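Local coordinates for Low density lipoprotein receptor adapter protein 1 (Rattus norvegicus, PDB 3SO6) that acts as a clathrin-associated sorting adapter whose phosphotyrosine-binding domain binds the NPXY internalization motif of the LDL receptor, allowing efficient receptor endocytosis in polarized cells, at residues L8-T14 and E100-C106; L43-T47 and L57-L61; I71-C77 and V119-F123; Y76-D80 and A112-T116. All blocks are in the same frame, centred on the assembly; numbering follows the deposited sequence.

Contact 1: L8-T14 and E100-C106; sequences LKYLGMT and ECHAFLC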
loop_
_atom_site.group_PDB
_atom_site.type_symbol
_atom_site.label_atom_id
_atom_site.label_comp_id
_atom_site.label_asym_id
_atom_site.label_seq_id
_atom_site.Cartn_x
_atom_site.Cartn_y
_atom_site.Cartn_z
ATOM N N LEU A 8 -11.283 -1.614 -3.610
ATOM C CA LEU A 8 -10.574 -0.863 -4.631
ATOM C C LEU A 8 -10.365 -1.769 -5.892
ATOM O O LEU A 8 -10.848 -2.911 -5.963
ATOM C CB LEU A 8 -9.190 -0.446 -4.071
ATOM C CG LEU A 8 -9.220 0.319 -2.720
ATOM C CD1 LEU A 8 -7.810 0.736 -2.434
ATOM C CD2 LEU A 8 -10.089 1.512 -2.741
ATOM N N LYS A 9 -9.739 -1.200 -6.910
ATOM C CA LYS A 9 -9.359 -1.954 -8.095
ATOM C C LYS A 9 -7.842 -1.990 -8.147
ATOM O O LYS A 9 -7.195 -0.983 -7.872
ATOM C CB LYS A 9 -9.916 -1.298 -9.337
ATOM C CG LYS A 9 -11.405 -1.478 -9.434
ATOM C CD LYS A 9 -11.955 -0.712 -10.627
ATOM C CE LYS A 9 -13.496 -0.521 -10.630
ATOM N NZ LYS A 9 -13.985 -0.024 -11.944
ATOM N N TYR A 10 -7.235 -3.166 -8.424
ATOM C CA TYR A 10 -5.780 -3.319 -8.443
ATOM C C TYR A 10 -5.233 -2.941 -9.805
ATOM O O TYR A 10 -5.598 -3.516 -10.815
ATOM C CB TYR A 10 -5.444 -4.778 -8.173
ATOM C CG TYR A 10 -3.928 -5.000 -8.099
ATOM C CD1 TYR A 10 -3.057 -4.146 -7.314
ATOM C CD2 TYR A 10 -3.332 -6.055 -8.792
ATOM C CE1 TYR A 10 -1.718 -4.414 -7.197
ATOM C CE2 TYR A 10 -1.944 -6.292 -8.669
ATOM C CZ TYR A 10 -1.134 -5.509 -7.876
ATOM O OH TYR A 10 0.203 -5.759 -7.721
ATOM N N LEU A 11 -4.387 -1.909 -9.836
ATOM C CA LEU A 11 -3.761 -1.529 -11.109
ATOM C C LEU A 11 -2.570 -2.403 -11.485
ATOM O O LEU A 11 -2.383 -2.702 -12.684
ATOM C CB LEU A 11 -3.324 -0.062 -11.001
ATOM C CG LEU A 11 -4.472 1.013 -11.021
ATOM C CD1 LEU A 11 -4.018 2.366 -10.416
ATOM C CD2 LEU A 11 -4.941 1.268 -12.474
ATOM N N GLY A 12 -1.802 -2.831 -10.514
ATOM C CA GLY A 12 -0.622 -3.615 -10.781
ATOM C C GLY A 12 0.563 -3.151 -9.933
ATOM O O GLY A 12 0.412 -2.360 -8.980
ATOM N N MET A 13 1.716 -3.683 -10.298
ATOM C CA MET A 13 2.949 -3.430 -9.545
ATOM C C MET A 13 4.096 -3.168 -10.482
ATOM O O MET A 13 4.098 -3.589 -11.647
ATOM C CB MET A 13 3.259 -4.608 -8.608
ATOM C CG MET A 13 3.487 -5.945 -9.266
ATOM S SD MET A 13 4.787 -6.839 -8.192
ATOM C CE MET A 13 5.965 -5.418 -8.674
ATOM N N THR A 14 5.073 -2.492 -9.931
ATOM C CA THR A 14 6.373 -2.332 -10.590
ATOM C C THR A 14 7.460 -2.319 -9.548
ATOM O O THR A 14 7.220 -1.905 -8.402
ATOM C CB THR A 14 6.338 -1.011 -11.418
ATOM O OG1 THR A 14 7.487 -0.979 -12.269
ATOM C CG2 THR A 14 6.298 0.209 -10.518
ATOM N N GLU A 100 8.758 -3.487 -4.105
ATOM C CA GLU A 100 7.671 -3.451 -5.064
ATOM C C GLU A 100 6.694 -2.294 -4.740
ATOM O O GLU A 100 6.266 -2.157 -3.572
ATOM C CB GLU A 100 6.803 -4.728 -5.007
ATOM C CG GLU A 100 7.681 -6.054 -5.141
ATOM C CD GLU A 100 6.849 -7.309 -4.878
ATOM O OE1 GLU A 100 5.807 -7.254 -4.134
ATOM O OE2 GLU A 100 7.266 -8.398 -5.314
ATOM N N CYS A 101 6.256 -1.546 -5.767
ATOM C CA CYS A 101 5.204 -0.580 -5.598
ATOM C C CYS A 101 3.933 -1.216 -6.144
ATOM O O CYS A 101 3.907 -1.637 -7.324
ATOM C CB CYS A 101 5.563 0.728 -6.356
ATOM S SG CYS A 101 4.285 1.967 -6.195
ATOM N N HIS A 102 2.908 -1.235 -5.287
ATOM C CA HIS A 102 1.608 -1.756 -5.660
ATOM C C HIS A 102 0.558 -0.628 -5.658
ATOM O O HIS A 102 0.479 0.146 -4.688
ATOM C CB HIS A 102 1.114 -2.837 -4.683
ATOM C CG HIS A 102 1.958 -4.079 -4.696
ATOM N ND1 HIS A 102 1.603 -5.223 -5.374
ATOM C CD2 HIS A 102 3.171 -4.333 -4.134
ATOM C CE1 HIS A 102 2.526 -6.152 -5.182
ATOM N NE2 HIS A 102 3.515 -5.632 -4.470
ATOM N N ALA A 103 -0.171 -0.458 -6.788
ATOM C CA ALA A 103 -1.061 0.663 -6.965
ATOM C C ALA A 103 -2.508 0.235 -7.140
ATOM O O ALA A 103 -2.778 -0.801 -7.771
ATOM C CB ALA A 103 -0.608 1.537 -8.130
ATOM N N PHE A 104 -3.413 1.046 -6.558
ATOM C CA PHE A 104 -4.815 0.746 -6.546
ATOM C C PHE A 104 -5.589 1.966 -6.994
ATOM O O PHE A 104 -5.312 3.116 -6.588
ATOM C CB PHE A 104 -5.261 0.385 -5.101
ATOM C CG PHE A 104 -4.470 -0.770 -4.542
ATOM C CD1 PHE A 104 -3.192 -0.581 -4.021
ATOM C CD2 PHE A 104 -5.010 -2.108 -4.612
ATOM C CE1 PHE A 104 -2.458 -1.710 -3.567
ATOM C CE2 PHE A 104 -4.260 -3.197 -4.151
ATOM C CZ PHE A 104 -2.981 -2.969 -3.664
ATOM N N LEU A 105 -6.601 1.733 -7.824
ATOM C CA LEU A 105 -7.441 2.799 -8.335
ATOM C C LEU A 105 -8.697 2.902 -7.427
ATOM O O LEU A 105 -9.371 1.877 -7.136
ATOM C CB LEU A 105 -7.908 2.447 -9.733
ATOM C CG LEU A 105 -8.789 3.519 -10.365
ATOM C CD1 LEU A 105 -8.038 4.800 -10.741
ATOM C CD2 LEU A 105 -9.329 2.969 -11.712
ATOM N N CYS A 106 -8.937 4.128 -6.952
ATOM C CA CYS A 106 -10.080 4.440 -6.104
ATOM C C CYS A 106 -11.103 5.121 -7.007
ATOM O O CYS A 106 -10.802 5.648 -8.082
ATOM C CB CYS A 106 -9.654 5.354 -4.956
ATOM S SG CYS A 106 -8.265 4.646 -3.999
#
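A beta bulge shifts the register of two antiparallel strands by one residue, and 100-106 against 8-14 is an example. At its start Glu100 turns OE1 to His102 NE2 (2.8 Å) within its own strand, while Cys101 forms a hydrogen-bonded pair with Thr14: Cys101 N to Thr14 O is 2.8 Å and Thr14 N to Cys101 O 3.0 Å. The His102 ring receives Met13 CB over one face, 3.9 Å from the ring centroid, and its ND1 hydrogen-bonds Tyr10 OH at 2.8 Å. Ala103 then serves two residues, giving its N to Gly12 O (3.0 Å) and taking Leu11 N on its O (2.8 Å). Gly12 has a positive phi, 136°, where a CB would crowd the preceding carbonyl. Beyond, Phe104 packs obliquely on Tyr10 and touches Leu8, Leu105 N reaches Lys9 O at 2.8 Å, and Cys106 SG meets Leu8 CD2 at 3.8 Å. The shift at Leu11 and Gly12 is a classic bulge, here between the middle strand of the PTB domain's antiparallel sheet and one of its neighbours.

Contact 2: L43-T47 and L57-L61; sequences LQKVT and LTDSL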
loop_
_atom_site.group_PDB
_atom_site.type_symbol
_atom_site.label_atom_id
_atom_site.label_comp_id
_atom_site.label_asym_id
_atom_site.label_seq_id
_atom_site.Cartn_x
_atom_site.Cartn_y
_atom_site.Cartn_z
ATOM N N LEU A 43 -9.934 -4.153 -14.496
ATOM C CA LEU A 43 -9.098 -4.386 -13.336
ATOM C C LEU A 43 -9.686 -5.391 -12.344
ATOM O O LEU A 43 -10.883 -5.411 -12.139
ATOM C CB LEU A 43 -8.839 -3.038 -12.620
ATOM C CG LEU A 43 -8.244 -1.950 -13.561
ATOM C CD1 LEU A 43 -8.144 -0.633 -12.735
ATOM C CD2 LEU A 43 -6.909 -2.434 -14.093
ATOM N N GLN A 44 -8.806 -6.129 -11.653
ATOM C CA GLN A 44 -9.228 -7.058 -10.563
ATOM C C GLN A 44 -9.726 -6.242 -9.380
ATOM O O GLN A 44 -9.033 -5.344 -8.919
ATOM C CB GLN A 44 -8.042 -7.954 -10.197
ATOM C CG GLN A 44 -8.336 -8.974 -9.050
ATOM C CD GLN A 44 -7.104 -9.629 -8.553
ATOM O OE1 GLN A 44 -6.006 -9.171 -8.841
ATOM N NE2 GLN A 44 -7.253 -10.674 -7.735
ATOM N N LYS A 45 -10.904 -6.596 -8.846
ATOM C CA LYS A 45 -11.440 -5.959 -7.664
ATOM C C LYS A 45 -10.725 -6.550 -6.437
ATOM O O LYS A 45 -10.673 -7.789 -6.266
ATOM C CB LYS A 45 -12.976 -6.173 -7.552
ATOM C CG LYS A 45 -13.656 -5.486 -8.743
ATOM C CD LYS A 45 -15.198 -5.453 -8.623
ATOM C CE LYS A 45 -15.893 -4.645 -9.756
ATOM N NZ LYS A 45 -15.509 -5.168 -11.134
ATOM N N VAL A 46 -10.103 -5.685 -5.661
ATOM C CA VAL A 46 -9.412 -6.136 -4.493
ATOM C C VAL A 46 -9.874 -5.377 -3.271
ATOM O O VAL A 46 -10.086 -4.158 -3.357
ATOM C CB VAL A 46 -7.858 -6.029 -4.719
ATOM C CG1 VAL A 46 -7.003 -6.229 -3.453
ATOM C CG2 VAL A 46 -7.405 -6.930 -5.887
ATOM N N THR A 47 -9.949 -6.071 -2.138
ATOM C CA THR A 47 -10.269 -5.477 -0.847
ATOM C C THR A 47 -9.035 -5.362 -0.016
ATOM O O THR A 47 -8.217 -6.255 0.022
ATOM C CB THR A 47 -11.332 -6.369 -0.143
ATOM O OG1 THR A 47 -12.471 -6.354 -1.014
ATOM C CG2 THR A 47 -11.678 -5.863 1.203
ATOM N N LEU A 57 -4.671 -8.065 1.593
ATOM C CA LEU A 57 -5.272 -7.923 0.266
ATOM C C LEU A 57 -6.020 -9.210 -0.054
ATOM O O LEU A 57 -5.444 -10.296 -0.006
ATOM C CB LEU A 57 -4.227 -7.758 -0.803
ATOM C CG LEU A 57 -3.285 -6.600 -0.653
ATOM C CD1 LEU A 57 -2.307 -6.761 -1.866
ATOM C CD2 LEU A 57 -4.036 -5.265 -0.632
ATOM N N THR A 58 -7.301 -9.058 -0.361
ATOM C CA THR A 58 -8.144 -10.188 -0.739
ATOM C C THR A 58 -8.812 -9.920 -2.043
ATOM O O THR A 58 -9.148 -8.764 -2.414
ATOM C CB THR A 58 -9.131 -10.509 0.392
ATOM O OG1 THR A 58 -9.997 -9.386 0.618
ATOM C CG2 THR A 58 -8.438 -10.967 1.660
ATOM N N ASP A 59 -8.971 -10.990 -2.803
ATOM C CA ASP A 59 -9.648 -10.914 -4.065
ATOM C C ASP A 59 -11.112 -10.638 -3.661
ATOM O O ASP A 59 -11.721 -11.444 -2.901
ATOM C CB ASP A 59 -9.473 -12.277 -4.798
ATOM C CG ASP A 59 -10.227 -12.335 -6.038
ATOM O OD1 ASP A 59 -9.803 -11.689 -7.025
ATOM O OD2 ASP A 59 -11.272 -13.008 -5.999
ATOM N N SER A 60 -11.741 -9.607 -4.188
ATOM C CA SER A 60 -13.091 -9.334 -3.740
ATOM C C SER A 60 -14.131 -10.383 -4.173
ATOM O O SER A 60 -15.041 -10.720 -3.386
ATOM C CB SER A 60 -13.596 -7.916 -4.060
ATOM O OG SER A 60 -12.666 -6.844 -3.749
ATOM N N LEU A 61 -13.976 -10.930 -5.389
ATOM C CA LEU A 61 -14.957 -11.927 -5.879
ATOM C C LEU A 61 -14.969 -13.185 -4.990
ATOM O O LEU A 61 -16.047 -13.702 -4.610
ATOM C CB LEU A 61 -14.714 -12.310 -7.342
ATOM C CG LEU A 61 -14.880 -11.190 -8.330
ATOM C CD1 LEU A 61 -14.477 -11.619 -9.746
ATOM C CD2 LEU A 61 -16.302 -10.641 -8.243
HETATM O O HOH W 1 -11.983 -9.974 -7.435
HETATM O O HOH W 2 -13.099 -4.172 -4.579
HETATM O O HOH W 3 -8.759 -7.820 2.703
#
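A beta hairpin is held by more than its backbone ladder, and the open end of the one formed by strands 44-51 and 54-59 in this PTB domain illustrates the point. The main-chain bonds come first. Thr47 and Thr58 make a hydrogen-bonded pair, with Thr47 N to Thr58 O at 2.8 Å and Thr58 N to Thr47 O at 3.0 Å; Val46 and Asp59 follow as a non-hydrogen-bonded pair, and Ser60 N to Lys45 O (3.0 Å) prolongs the ladder as the chain leaves the strand.

Side-chain polar bonds lie on both faces. Gln44 NE2 reaches Asp59 OD1 at 2.8 Å and nearly in line, while OD2 of the same carboxylate is taken by Thr62. On the face bearing Thr47, its OG1 hydrogen-bonds Ser60 OG at 2.8 Å.

Apolar contact is modest: Val46 CG1 rests 4.1 Å from Leu57 CB, and both side chains also touch Ile66 of the next strand and Phe104 on the strand 99-105.

Waters add further links alongside the direct bonds. One molecule joins Thr47 O to Thr58 OG1, and another links Ser60 OG with, weakly, Val46 O. A third, where the strands diverge, donates to Lys45 O and to Asp59 OD1, both at 2.8 Å, and accepts from Leu61 N at 3.0 Å.

Contact 3: I71-C77 and V119-F123; sequences IYRISYC and VAQAF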
loop_
_atom_site.group_PDB
_atom_site.type_symbol
_atom_site.label_atom_id
_atom_site.label_comp_id
_atom_site.label_asym_id
_atom_site.label_seq_id
_atom_site.Cartn_x
_atom_site.Cartn_y
_atom_site.Cartn_z
ATOM N N ILE A 71 3.245 -5.194 8.325
ATOM C CA ILE A 71 3.570 -3.755 8.487
ATOM C C ILE A 71 5.080 -3.519 8.398
ATOM O O ILE A 71 5.472 -2.467 7.909
ATOM C CB ILE A 71 2.965 -3.218 9.870
ATOM C CG1 ILE A 71 2.775 -1.726 9.844
ATOM C CG2 ILE A 71 3.766 -3.797 11.097
ATOM C CD1 ILE A 71 1.646 -1.230 9.029
ATOM N N TYR A 72 5.915 -4.474 8.847
ATOM C CA TYR A 72 7.363 -4.234 8.845
ATOM C C TYR A 72 7.993 -4.217 7.467
ATOM O O TYR A 72 9.089 -3.739 7.273
ATOM C CB TYR A 72 8.055 -5.297 9.657
ATOM C CG TYR A 72 7.614 -5.370 11.084
ATOM C CD1 TYR A 72 7.810 -4.283 11.965
ATOM C CD2 TYR A 72 7.013 -6.540 11.559
ATOM C CE1 TYR A 72 7.408 -4.411 13.286
ATOM C CE2 TYR A 72 6.582 -6.645 12.874
ATOM C CZ TYR A 72 6.782 -5.558 13.741
ATOM O OH TYR A 72 6.420 -5.630 15.107
ATOM N N ARG A 73 7.267 -4.743 6.491
ATOM C CA ARG A 73 7.717 -4.743 5.107
ATOM C C ARG A 73 7.389 -3.464 4.340
ATOM O O ARG A 73 7.917 -3.285 3.219
ATOM C CB ARG A 73 7.058 -5.910 4.365
ATOM C CG ARG A 73 7.548 -7.286 4.820
ATOM C CD ARG A 73 6.675 -8.427 4.195
ATOM N NE ARG A 73 6.582 -8.290 2.748
ATOM C CZ ARG A 73 5.600 -8.769 1.977
ATOM N NH1 ARG A 73 4.597 -9.466 2.479
ATOM N NH2 ARG A 73 5.553 -8.496 0.659
ATOM N N ILE A 74 6.413 -2.653 4.815
ATOM C CA ILE A 74 5.863 -1.546 4.016
ATOM C C ILE A 74 6.706 -0.339 4.375
ATOM O O ILE A 74 6.851 -0.024 5.580
ATOM C CB ILE A 74 4.375 -1.310 4.349
ATOM C CG1 ILE A 74 3.525 -2.569 4.094
ATOM C CG2 ILE A 74 3.915 -0.069 3.613
ATOM C CD1 ILE A 74 2.082 -2.443 4.639
ATOM N N SER A 75 7.324 0.297 3.379
ATOM C CA SER A 75 8.170 1.446 3.659
ATOM C C SER A 75 7.486 2.742 3.509
ATOM O O SER A 75 7.900 3.726 4.139
ATOM C CB SER A 75 9.402 1.422 2.740
ATOM O OG SER A 75 8.972 1.221 1.420
ATOM N N TYR A 76 6.440 2.819 2.673
ATOM C CA TYR A 76 5.967 4.146 2.190
ATOM C C TYR A 76 4.556 3.971 1.644
ATOM O O TYR A 76 4.256 2.914 1.056
ATOM C CB TYR A 76 6.941 4.589 1.067
ATOM C CG TYR A 76 6.837 6.065 0.652
ATOM C CD1 TYR A 76 7.332 7.090 1.439
ATOM C CD2 TYR A 76 6.248 6.423 -0.593
ATOM C CE1 TYR A 76 7.255 8.404 1.020
ATOM C CE2 TYR A 76 6.138 7.742 -0.977
ATOM C CZ TYR A 76 6.636 8.726 -0.180
ATOM O OH TYR A 76 6.499 10.034 -0.579
ATOM N N CYS A 77 3.729 5.009 1.733
ATOM C CA CYS A 77 2.503 5.004 1.022
ATOM C C CYS A 77 2.171 6.396 0.504
ATOM O O CYS A 77 2.710 7.378 0.998
ATOM C CB CYS A 77 1.337 4.430 1.823
ATOM S SG CYS A 77 0.814 5.438 3.215
ATOM N N VAL A 119 -3.536 4.171 6.310
ATOM C CA VAL A 119 -2.232 3.492 6.352
ATOM C C VAL A 119 -1.251 4.238 7.230
ATOM O O VAL A 119 -0.534 3.629 8.006
ATOM C CB VAL A 119 -1.726 3.175 4.955
ATOM C CG1 VAL A 119 -0.355 2.541 5.003
ATOM C CG2 VAL A 119 -2.721 2.280 4.182
ATOM N N ALA A 120 -1.258 5.572 7.184
ATOM C CA ALA A 120 -0.391 6.360 8.077
ATOM C C ALA A 120 -0.704 6.065 9.525
ATOM O O ALA A 120 0.227 6.002 10.353
ATOM C CB ALA A 120 -0.620 7.860 7.824
ATOM N N GLN A 121 -1.995 5.967 9.863
ATOM C CA GLN A 121 -2.339 5.593 11.217
ATOM C C GLN A 121 -1.802 4.225 11.588
ATOM O O GLN A 121 -1.291 4.037 12.710
ATOM C CB GLN A 121 -3.838 5.677 11.472
ATOM C CG GLN A 121 -4.205 5.405 12.952
ATOM C CD GLN A 121 -5.735 5.123 13.205
ATOM O OE1 GLN A 121 -6.571 5.240 12.308
ATOM N NE2 GLN A 121 -6.080 4.736 14.472
ATOM N N ALA A 122 -1.900 3.271 10.679
ATOM C CA ALA A 122 -1.357 1.952 10.963
ATOM C C ALA A 122 0.159 1.992 11.193
ATOM O O ALA A 122 0.648 1.322 12.123
ATOM C CB ALA A 122 -1.646 1.044 9.816
ATOM N N PHE A 123 0.896 2.782 10.387
ATOM C CA PHE A 123 2.344 2.898 10.606
ATOM C C PHE A 123 2.592 3.447 11.993
ATOM O O PHE A 123 3.472 3.000 12.717
ATOM C CB PHE A 123 2.942 3.910 9.652
ATOM C CG PHE A 123 2.951 3.532 8.185
ATOM C CD1 PHE A 123 2.801 2.210 7.727
ATOM C CD2 PHE A 123 3.235 4.550 7.219
ATOM C CE1 PHE A 123 2.901 1.931 6.363
ATOM C CE2 PHE A 123 3.376 4.261 5.887
ATOM C CZ PHE A 123 3.170 2.948 5.451
#
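Where a helix lies over a strand, one large side chain can fill the gap between the two backbones, and Phe123 does so here. The axes of strand 74-77 and helix 119-123 stay 9.6 Å apart at their closest, and the Phe123 ring, whose CA-to-CB bond sets off sideways, bridges that interval with its far end. Two side chains and one piece of backbone from 71-77 border the hollow it enters. Ile71 CD1 meets the ring edge at Phe123 CD1 (3.9 Å), Ile74 CG2 meets it at Phe123 CE1 (3.5 Å), and Tyr76 C lies 4.2 Å from Phe123 CZ, so the ring is edged by the strand and by the 3-10 turn before it. In the PTB fold this carboxy-terminal helix packs against the sheet, and the groove between it and strand 74-79 holds the receptor tail: the bound LDL receptor peptide pairs antiparallel with Tyr76 and Cys77, while Ala120 and Phe123 touch its side chains from the helix. Smaller bumps flank the phenyl group. Ile71 CD1 also presses on Ala122 CB at 4.1 Å, where the short alanine admits it. At the other end Cys77 SG touches two helix side chains, 3.6 Å from Val119 CG1 and 3.9 Å from Phe123 CE2, its sulfur lying obliquely to the ring, 4.8 Å from the centroid.

Contact 4: Y76-D80 and A112-T116; sequences YCTAD and AQAVT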
loop_
_atom_site.group_PDB
_atom_site.type_symbol
_atom_site.label_atom_id
_atom_site.label_comp_id
_atom_site.label_asym_id
_atom_site.label_seq_id
_atom_site.Cartn_x
_atom_site.Cartn_y
_atom_site.Cartn_z
ATOM N N TYR A 76 6.440 2.819 2.673
ATOM C CA TYR A 76 5.967 4.146 2.190
ATOM C C TYR A 76 4.556 3.971 1.644
ATOM O O TYR A 76 4.256 2.914 1.056
ATOM C CB TYR A 76 6.941 4.589 1.067
ATOM C CG TYR A 76 6.837 6.065 0.652
ATOM C CD1 TYR A 76 7.332 7.090 1.439
ATOM C CD2 TYR A 76 6.248 6.423 -0.593
ATOM C CE1 TYR A 76 7.255 8.404 1.020
ATOM C CE2 TYR A 76 6.138 7.742 -0.977
ATOM C CZ TYR A 76 6.636 8.726 -0.180
ATOM O OH TYR A 76 6.499 10.034 -0.579
ATOM N N CYS A 77 3.729 5.009 1.733
ATOM C CA CYS A 77 2.503 5.004 1.022
ATOM C C CYS A 77 2.171 6.396 0.504
ATOM O O CYS A 77 2.710 7.378 0.998
ATOM C CB CYS A 77 1.337 4.430 1.823
ATOM S SG CYS A 77 0.814 5.438 3.215
ATOM N N THR A 78 1.266 6.431 -0.470
ATOM C CA THR A 78 0.974 7.681 -1.187
ATOM C C THR A 78 -0.445 7.748 -1.743
ATOM O O THR A 78 -0.929 6.744 -2.249
ATOM C CB THR A 78 2.011 7.870 -2.342
ATOM O OG1 THR A 78 1.758 9.070 -3.047
ATOM C CG2 THR A 78 1.961 6.717 -3.395
ATOM N N ALA A 79 -1.040 8.938 -1.680
ATOM C CA ALA A 79 -2.109 9.291 -2.547
ATOM C C ALA A 79 -1.400 10.100 -3.662
ATOM O O ALA A 79 -0.876 11.205 -3.388
ATOM C CB ALA A 79 -3.134 10.110 -1.818
ATOM N N ASP A 80 -1.320 9.553 -4.864
ATOM C CA ASP A 80 -0.440 10.166 -5.926
ATOM C C ASP A 80 -0.895 11.571 -6.331
ATOM O O ASP A 80 -2.093 11.870 -6.342
ATOM C CB ASP A 80 -0.441 9.199 -7.142
ATOM C CG ASP A 80 0.636 9.525 -8.127
ATOM O OD1 ASP A 80 1.808 9.431 -7.766
ATOM O OD2 ASP A 80 0.311 9.869 -9.288
ATOM N N ALA A 112 -8.660 7.968 -2.251
ATOM C CA ALA A 112 -7.238 7.726 -2.244
ATOM C C ALA A 112 -6.585 8.401 -1.033
ATOM O O ALA A 112 -5.732 7.827 -0.319
ATOM C CB ALA A 112 -6.621 8.199 -3.578
ATOM N N GLN A 113 -7.059 9.588 -0.692
ATOM C CA GLN A 113 -6.559 10.296 0.481
ATOM C C GLN A 113 -6.931 9.539 1.764
ATOM O O GLN A 113 -6.112 9.427 2.698
ATOM C CB GLN A 113 -7.104 11.730 0.538
ATOM C CG GLN A 113 -6.583 12.584 -0.587
ATOM C CD GLN A 113 -7.149 13.969 -0.604
ATOM O OE1 GLN A 113 -8.158 14.259 0.006
ATOM N NE2 GLN A 113 -6.517 14.839 -1.364
ATOM N N ALA A 114 -8.175 9.068 1.846
ATOM C CA ALA A 114 -8.600 8.336 3.060
ATOM C C ALA A 114 -7.788 7.093 3.267
ATOM O O ALA A 114 -7.441 6.717 4.403
ATOM C CB ALA A 114 -10.131 7.980 2.964
ATOM N N VAL A 115 -7.528 6.370 2.206
ATOM C CA VAL A 115 -6.718 5.119 2.336
ATOM C C VAL A 115 -5.312 5.475 2.835
ATOM O O VAL A 115 -4.817 4.838 3.783
ATOM C CB VAL A 115 -6.606 4.371 1.014
ATOM C CG1 VAL A 115 -5.783 3.087 1.266
ATOM C CG2 VAL A 115 -8.039 3.979 0.527
ATOM N N THR A 116 -4.685 6.496 2.242
ATOM C CA THR A 116 -3.321 6.884 2.639
ATOM C C THR A 116 -3.278 7.271 4.109
ATOM O O THR A 116 -2.350 6.909 4.840
ATOM C CB THR A 116 -2.764 7.925 1.671
ATOM O OG1 THR A 116 -3.067 7.542 0.318
ATOM C CG2 THR A 116 -1.352 8.125 1.948
#
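Small side chains let a strand and a helix come close, as 76-80 and 112-116 demonstrate in the PTB fold, where the carboxy-terminal helix lies beside strand 74-79, the sheet-edge strand that pairs with the bound LDL receptor peptide. The two axes approach to 7.3 Å and run nearly antiparallel, at 159°. Alternation along the strand decides which residues look at the helix: Cys77 and Ala79 point toward it, whereas Thr78 points away, and its OG1 hydrogen-bonds a polar side chain of the peptide. Cys77, with chi1 in the p well, brings SG to 3.7 Å from Thr116 CG2. Ala79, a bare methyl, fits against the helix turn, its CB 3.8 Å from Ala112 O, 4.3 Å from Ala112 CB and 4.4 Å from Gln113 CG. Gln113 starts away from the strand, and its CG is the side-chain atom that comes nearest Ala79 CB. Thr116 buries the largest area of any residue here. Its m rotamer places the methyl group by Cys77 and the hydroxyl by Ala79, with Thr116 OG1 3.3 Å from Ala79 CB. That hydroxyl is spent inside the helix rather than on the strand: Thr116 OG1 donates to Ala112 O, one turn earlier, at 2.8 Å.

How the contacts relate
From the N terminus, strand 4-16 opens contact 1, whose long loop closes only when strand 99-105 returns beside it. Within that loop lies contact 2, a local hairpin closure; the two meet directly, since strand 44-51 flanks strand 4-16 and Leu8 N lies 2.8 Å from Val46 O, a probable hydrogen bond. Contact 3 opens later, at the 3-10 turn leading into strand 74-79, and contact 4 within the strand, the two sharing Tyr76 and Cys77; they close on helix 109-131 after contact 1 has ended, so both cross it. Contact 4 touches contact 1 where Cys106 SG packs on Ala112 CA. Contacts 1 and 2 thus join strands within the sheet, and contacts 3 and 4 fasten its edge to the carboxy-terminal helix.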